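Local coordinates for protein VirX1 (Cyanophage Syn10, PDB 6QGM) that iodinates diverse substrates, probably as a flavin-dependent halogenase of the tryptophan halogenase family, at residues B[69-75]-B[521-527]; B[64-68]-B[164-168]. All coordinates share one frame; numbering follows the deposited sequence.

Interaction 1. Residues B[69-75]-B[521-527]; sequences PACNATY and FLRDEIY
Y527 reaches across P69 to the backbone of A73. From CB, with chi1 at -77°, CG lies opposite the residue's own carbonyl carbon, which sends the ring out from the helix toward the loop. CD1 then lies 3.8 Å from P69 CB, and CE1 lies 3.7 Å from the same P69 CB. P69 CG sits over one face, 4.2 Å above the ring plane and offset toward the rim, a compact, hydrocarbon partner that can lie against an aromatic face. CE2 and CZ come alongside A73 O, which lies at the ring edge and in its plane. At the tip, OH gives its hydrogen to A73 O (2.5 Å), satisfying a backbone carbonyl in the loop; a tyrosine thus supplies both an apolar flank and a polar end. W287 stacks on the same ring.

Further along, branched aliphatics of the helix pack between the helix axis and the strand. I526 CG2 meets P69 CG at 3.8 Å, while its CG1 branch goes to Y75. L522 divides likewise: CD1 packs on T74 CB, and CD2 touches Y75 CD2 at 3.5 Å. F521 adds an oblique ring contact with Y75, the planes 78° apart. The polar ends turn elsewhere, Y75 OH to D64 and T74 OG1 to P285 O and H166 ND1.

Within the helix, L522 O accepts from I526 N in the usual alpha manner and from Y527 N in a wider pi-type turn that ends in the reaching tyrosine. The whole is helix-on-strand packing: helix 518-527, near the C-terminus, lies against strand 74-76, an outermost strand of a three-stranded antiparallel sheet, and the loop leading into it.

Interaction 2. Residues B[64-68]-B[164-168]; sequences DEDWM and AYHID
The hydroxyl of Y165 has two polar partners, D64 and N54. It donates to D64 OD1 at 2.7 Å, using the syn lone pair of that oxygen, and the carboxylate stands almost at right angles to the phenol, the planes 83° apart. With Y75 at its OD2, both oxygens of this aspartate are engaged, and the anion would probably be favoured by two hydroxyl partners.

Above the same phenol ring comes W67, edge first. Its CZ2 rides 3.5 Å above the plane of the Y165 ring, offset toward the rim; the six-membered ring and the phenol make an edge-to-face pair, with centroids 5.0 Å apart and planes at 64°. The long indole also reaches I167, whose CG2 lies in the indole plane at its edge, 3.6 Å from W67 CZ3. M68 approaches differently: a bend at chi3 (68°) turns the end of its chain, and SD meets the rim of the phenol, 3.8 Å from Y165 CE2, a Met-aromatic contact at the ring edge.

Alternation along the strand puts Y165 and I167 on the helix side and H166 on the other; the large apolar surfaces of the first two suit that side. There helices 64-67, 52-59 (F53, L57) and 169-181 (F172) meet the side chains of strand 164-168, the middle strand of a three-stranded antiparallel sheet.

How the interactions relate
Interactions 1 and 2 are consecutive in the chain at one end, since 64-68 runs into 69-75, and their centres lie about 7 Å apart. Two probable hydrogen bonds join them. Y75 OH meets D64 OD2 at 2.6 Å, linking the aromatic cluster beside helix 518-527 to the one beside helix 64-67, and T74 O meets H166 N at 2.9 Å, part of the antiparallel pairing of strands 74-76 and 164-168. M68 also packs on L522 and I526, so the two apolar layers are continuous. Both contacts pack a helix against the small three-stranded sheet, separate from the eight-stranded, Rossmann-type sheet that probably serves the flavin; neither can be assigned a catalytic role from this apo structure.

Interaction 1. Residues B[69-75]-B[521-527]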
loop_
_atom_site.group_PDB
_atom_site.type_symbol
_atom_site.label_atom_id
_atom_site.label_comp_id
_atom_site.label_asym_id
_atom_site.label_seq_id
_atom_site.Cartn_x
_atom_site.Cartn_y
_atom_site.Cartn_z
ATOM N N PRO B 69 19.108 -40.704 7.010
ATOM C CA PRO B 69 20.312 -41.457 7.349
ATOM C C PRO B 69 21.415 -41.355 6.292
ATOM O O PRO B 69 22.557 -41.423 6.647
ATOM C CB PRO B 69 19.820 -42.903 7.483
ATOM C CG PRO B 69 18.334 -42.756 7.707
ATOM C CD PRO B 69 17.943 -41.584 6.841
ATOM N N ALA B 70 21.042 -41.163 5.029
ATOM C CA ALA B 70 21.989 -41.088 3.891
ATOM C C ALA B 70 22.837 -39.806 3.947
ATOM O O ALA B 70 23.828 -39.740 3.215
ATOM C CB ALA B 70 21.231 -41.193 2.600
ATOM N N CYS B 71 22.472 -38.815 4.760
ATOM C CA CYS B 71 23.256 -37.561 4.885
ATOM C C CYS B 71 23.336 -37.072 6.336
ATOM O O CYS B 71 23.342 -35.837 6.535
ATOM C CB CYS B 71 22.689 -36.483 3.978
ATOM S SG CYS B 71 20.964 -36.032 4.304
ATOM N N ASN B 72 23.456 -38.004 7.294
ATOM C CA ASN B 72 23.704 -37.714 8.730
ATOM C C ASN B 72 22.741 -36.637 9.224
ATOM O O ASN B 72 23.155 -35.805 10.063
ATOM C CB ASN B 72 25.147 -37.275 8.977
ATOM C CG ASN B 72 26.108 -38.427 8.873
ATOM O OD1 ASN B 72 26.027 -39.363 9.651
ATOM N ND2 ASN B 72 27.001 -38.377 7.906
ATOM N N ALA B 73 21.498 -36.656 8.746
ATOM C CA ALA B 73 20.508 -35.605 9.044
ATOM C C ALA B 73 20.009 -35.811 10.469
ATOM O O ALA B 73 19.994 -36.964 10.940
ATOM C CB ALA B 73 19.375 -35.633 8.050
ATOM N N THR B 74 19.666 -34.716 11.139
ATOM C CA THR B 74 18.902 -34.709 12.406
ATOM C C THR B 74 17.748 -33.728 12.242
ATOM O O THR B 74 17.691 -33.068 11.180
ATOM C CB THR B 74 19.805 -34.410 13.610
ATOM O OG1 THR B 74 20.196 -33.038 13.560
ATOM C CG2 THR B 74 21.018 -35.309 13.662
ATOM N N TYR B 75 16.859 -33.679 13.236
ATOM C CA TYR B 75 15.630 -32.841 13.241
ATOM C C TYR B 75 15.934 -31.493 13.889
ATOM O O TYR B 75 16.862 -31.394 14.709
ATOM C CB TYR B 75 14.477 -33.558 13.954
ATOM C CG TYR B 75 13.803 -34.631 13.141
ATOM C CD1 TYR B 75 13.092 -34.304 11.995
ATOM C CD2 TYR B 75 13.845 -35.962 13.515
ATOM C CE1 TYR B 75 12.441 -35.267 11.243
ATOM C CE2 TYR B 75 13.195 -36.934 12.773
ATOM C CZ TYR B 75 12.496 -36.586 11.634
ATOM O OH TYR B 75 11.862 -37.521 10.881
ATOM N N PHE B 521 14.421 -40.580 19.452
ATOM C CA PHE B 521 13.431 -40.525 18.343
ATOM C C PHE B 521 14.132 -40.922 17.045
ATOM O O PHE B 521 13.612 -41.799 16.340
ATOM C CB PHE B 521 12.776 -39.148 18.207
ATOM C CG PHE B 521 11.611 -39.100 17.240
ATOM C CD1 PHE B 521 11.808 -38.990 15.869
ATOM C CD2 PHE B 521 10.313 -39.191 17.707
ATOM C CE1 PHE B 521 10.733 -38.952 14.996
ATOM C CE2 PHE B 521 9.241 -39.150 16.832
ATOM C CZ PHE B 521 9.452 -39.031 15.483
ATOM N N LEU B 522 15.279 -40.301 16.749
ATOM C CA LEU B 522 16.055 -40.550 15.506
ATOM C C LEU B 522 16.439 -42.034 15.463
ATOM O O LEU B 522 16.247 -42.669 14.404
ATOM C CB LEU B 522 17.288 -39.638 15.477
ATOM C CG LEU B 522 17.048 -38.175 15.084
ATOM C CD1 LEU B 522 18.283 -37.314 15.358
ATOM C CD2 LEU B 522 16.644 -38.063 13.623
ATOM N N ARG B 523 16.945 -42.560 16.582
ATOM C CA ARG B 523 17.464 -43.946 16.694
ATOM C C ARG B 523 16.331 -44.935 16.380
ATOM O O ARG B 523 16.569 -45.869 15.586
ATOM C CB ARG B 523 18.046 -44.184 18.089
ATOM C CG ARG B 523 18.712 -45.543 18.262
ATOM C CD ARG B 523 18.990 -45.834 19.721
ATOM N NE ARG B 523 17.729 -45.886 20.438
ATOM C CZ ARG B 523 17.579 -45.672 21.744
ATOM N NH1 ARG B 523 18.632 -45.417 22.509
ATOM N NH2 ARG B 523 16.368 -45.684 22.272
ATOM N N ASP B 524 15.141 -44.711 16.954
ATOM C CA ASP B 524 14.002 -45.667 16.938
ATOM C C ASP B 524 13.173 -45.472 15.666
ATOM O O ASP B 524 12.793 -46.495 15.080
ATOM C CB ASP B 524 13.178 -45.541 18.217
ATOM C CG ASP B 524 13.975 -45.878 19.465
ATOM O OD1 ASP B 524 14.861 -46.755 19.369
ATOM O OD2 ASP B 524 13.718 -45.250 20.525
ATOM N N GLU B 525 12.963 -44.230 15.211
ATOM C CA GLU B 525 12.023 -43.908 14.098
ATOM C C GLU B 525 12.735 -43.842 12.739
ATOM O O GLU B 525 12.085 -44.168 11.738
ATOM C CB GLU B 525 11.325 -42.567 14.339
ATOM C CG GLU B 525 10.686 -42.421 15.695
ATOM C CD GLU B 525 9.584 -43.409 16.021
ATOM O OE1 GLU B 525 8.702 -43.595 15.185
ATOM O OE2 GLU B 525 9.635 -44.006 17.113
ATOM N N ILE B 526 13.982 -43.362 12.677
ATOM C CA ILE B 526 14.635 -42.979 11.386
ATOM C C ILE B 526 15.825 -43.889 11.105
ATOM O O ILE B 526 15.824 -44.517 10.032
ATOM C CB ILE B 526 15.057 -41.491 11.383
ATOM C CG1 ILE B 526 13.863 -40.529 11.341
ATOM C CG2 ILE B 526 16.063 -41.208 10.281
ATOM C CD1 ILE B 526 12.778 -40.833 10.336
ATOM N N TYR B 527 16.800 -43.938 12.017
ATOM C CA TYR B 527 18.092 -44.640 11.818
ATOM C C TYR B 527 17.879 -46.140 12.072
ATOM O O TYR B 527 18.162 -46.927 11.146
ATOM C CB TYR B 527 19.195 -43.948 12.643
ATOM C CG TYR B 527 19.690 -42.658 12.029
ATOM C CD1 TYR B 527 20.758 -42.649 11.146
ATOM C CD2 TYR B 527 19.099 -41.440 12.333
ATOM C CE1 TYR B 527 21.206 -41.476 10.565
ATOM C CE2 TYR B 527 19.541 -40.258 11.764
ATOM C CZ TYR B 527 20.597 -40.276 10.874
ATOM O OH TYR B 527 21.035 -39.121 10.299
#

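Interaction 2. Residues B[64-68]-B[164-168]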
loop_
_atom_site.group_PDB
_atom_site.type_symbol
_atom_site.label_atom_id
_atom_site.label_comp_id
_atom_site.label_asym_id
_atom_site.label_seq_id
_atom_site.Cartn_x
_atom_site.Cartn_y
_atom_site.Cartn_z
ATOM N N ASP B 64 11.271 -39.040 5.359
ATOM C CA ASP B 64 12.340 -38.836 6.376
ATOM C C ASP B 64 13.172 -40.119 6.561
ATOM O O ASP B 64 14.412 -40.036 6.607
ATOM C CB ASP B 64 11.729 -38.371 7.695
ATOM C CG ASP B 64 11.224 -36.933 7.697
ATOM O OD1 ASP B 64 11.367 -36.228 6.665
ATOM O OD2 ASP B 64 10.683 -36.520 8.750
ATOM N N GLU B 65 12.505 -41.269 6.652
ATOM C CA GLU B 65 13.105 -42.606 6.907
ATOM C C GLU B 65 14.211 -42.871 5.886
ATOM O O GLU B 65 15.217 -43.480 6.263
ATOM C CB GLU B 65 12.055 -43.718 6.789
ATOM C CG GLU B 65 10.887 -43.625 7.766
ATOM C CD GLU B 65 9.620 -44.399 7.389
ATOM O OE1 GLU B 65 9.520 -44.951 6.251
ATOM O OE2 GLU B 65 8.725 -44.470 8.251
ATOM N N ASP B 66 14.019 -42.438 4.639
ATOM C CA ASP B 66 14.840 -42.848 3.470
ATOM C C ASP B 66 16.089 -41.972 3.321
ATOM O O ASP B 66 17.195 -42.542 3.166
ATOM C CB ASP B 66 14.018 -42.791 2.183
ATOM C CG ASP B 66 12.841 -43.758 2.161
ATOM O OD1 ASP B 66 12.794 -44.679 2.992
ATOM O OD2 ASP B 66 11.968 -43.579 1.307
ATOM N N TRP B 67 15.924 -40.648 3.335
ATOM C CA TRP B 67 16.987 -39.679 2.960
ATOM C C TRP B 67 17.792 -39.228 4.189
ATOM O O TRP B 67 18.990 -38.949 4.025
ATOM C CB TRP B 67 16.401 -38.499 2.170
ATOM C CG TRP B 67 15.584 -37.533 2.975
ATOM C CD1 TRP B 67 14.224 -37.507 3.113
ATOM C CD2 TRP B 67 16.081 -36.415 3.732
ATOM N NE1 TRP B 67 13.849 -36.464 3.914
ATOM C CE2 TRP B 67 14.967 -35.788 4.322
ATOM C CE3 TRP B 67 17.357 -35.909 4.001
ATOM C CZ2 TRP B 67 15.096 -34.651 5.119
ATOM C CZ3 TRP B 67 17.482 -34.804 4.812
ATOM C CH2 TRP B 67 16.369 -34.185 5.361
ATOM N N MET B 68 17.194 -39.174 5.381
ATOM C CA MET B 68 17.866 -38.579 6.569
ATOM C C MET B 68 19.138 -39.360 6.901
ATOM O O MET B 68 20.202 -38.774 7.045
ATOM C CB MET B 68 16.933 -38.503 7.777
ATOM C CG MET B 68 15.903 -37.418 7.646
ATOM S SD MET B 68 14.859 -37.103 9.080
ATOM C CE MET B 68 16.076 -36.442 10.221
ATOM N N ALA B 164 11.754 -28.983 10.755
ATOM C CA ALA B 164 12.763 -28.927 9.672
ATOM C C ALA B 164 13.958 -29.808 10.069
ATOM O O ALA B 164 13.785 -30.671 10.954
ATOM C CB ALA B 164 13.164 -27.499 9.415
ATOM N N TYR B 165 15.130 -29.613 9.443
ATOM C CA TYR B 165 16.234 -30.613 9.415
ATOM C C TYR B 165 17.597 -29.920 9.479
ATOM O O TYR B 165 17.735 -28.807 8.960
ATOM C CB TYR B 165 16.133 -31.461 8.147
ATOM C CG TYR B 165 14.762 -32.041 7.890
ATOM C CD1 TYR B 165 13.790 -31.328 7.207
ATOM C CD2 TYR B 165 14.420 -33.301 8.338
ATOM C CE1 TYR B 165 12.524 -31.845 6.968
ATOM C CE2 TYR B 165 13.158 -33.834 8.118
ATOM C CZ TYR B 165 12.211 -33.111 7.423
ATOM O OH TYR B 165 10.981 -33.648 7.195
ATOM N N HIS B 166 18.555 -30.554 10.152
ATOM C CA HIS B 166 20.024 -30.348 9.998
ATOM C C HIS B 166 20.535 -31.410 9.025
ATOM O O HIS B 166 20.207 -32.577 9.237
ATOM C CB HIS B 166 20.746 -30.448 11.351
ATOM C CG HIS B 166 20.217 -29.514 12.388
ATOM N ND1 HIS B 166 19.578 -29.957 13.525
ATOM C CD2 HIS B 166 20.245 -28.173 12.479
ATOM C CE1 HIS B 166 19.255 -28.930 14.277
ATOM N NE2 HIS B 166 19.662 -27.816 13.656
ATOM N N ILE B 167 21.258 -31.025 7.978
ATOM C CA ILE B 167 21.726 -31.956 6.910
ATOM C C ILE B 167 23.196 -31.673 6.602
ATOM O O ILE B 167 23.643 -30.518 6.773
ATOM C CB ILE B 167 20.840 -31.825 5.655
ATOM C CG1 ILE B 167 21.065 -30.499 4.934
ATOM C CG2 ILE B 167 19.360 -32.029 6.008
ATOM C CD1 ILE B 167 20.243 -30.330 3.682
ATOM N N ASP B 168 23.919 -32.704 6.172
ATOM C CA ASP B 168 25.190 -32.579 5.417
ATOM C C ASP B 168 24.776 -32.338 3.964
ATOM O O ASP B 168 24.243 -33.279 3.342
ATOM C CB ASP B 168 26.050 -33.830 5.614
ATOM C CG ASP B 168 27.311 -33.928 4.767
ATOM O OD1 ASP B 168 27.327 -33.391 3.643
ATOM O OD2 ASP B 168 28.264 -34.568 5.220
#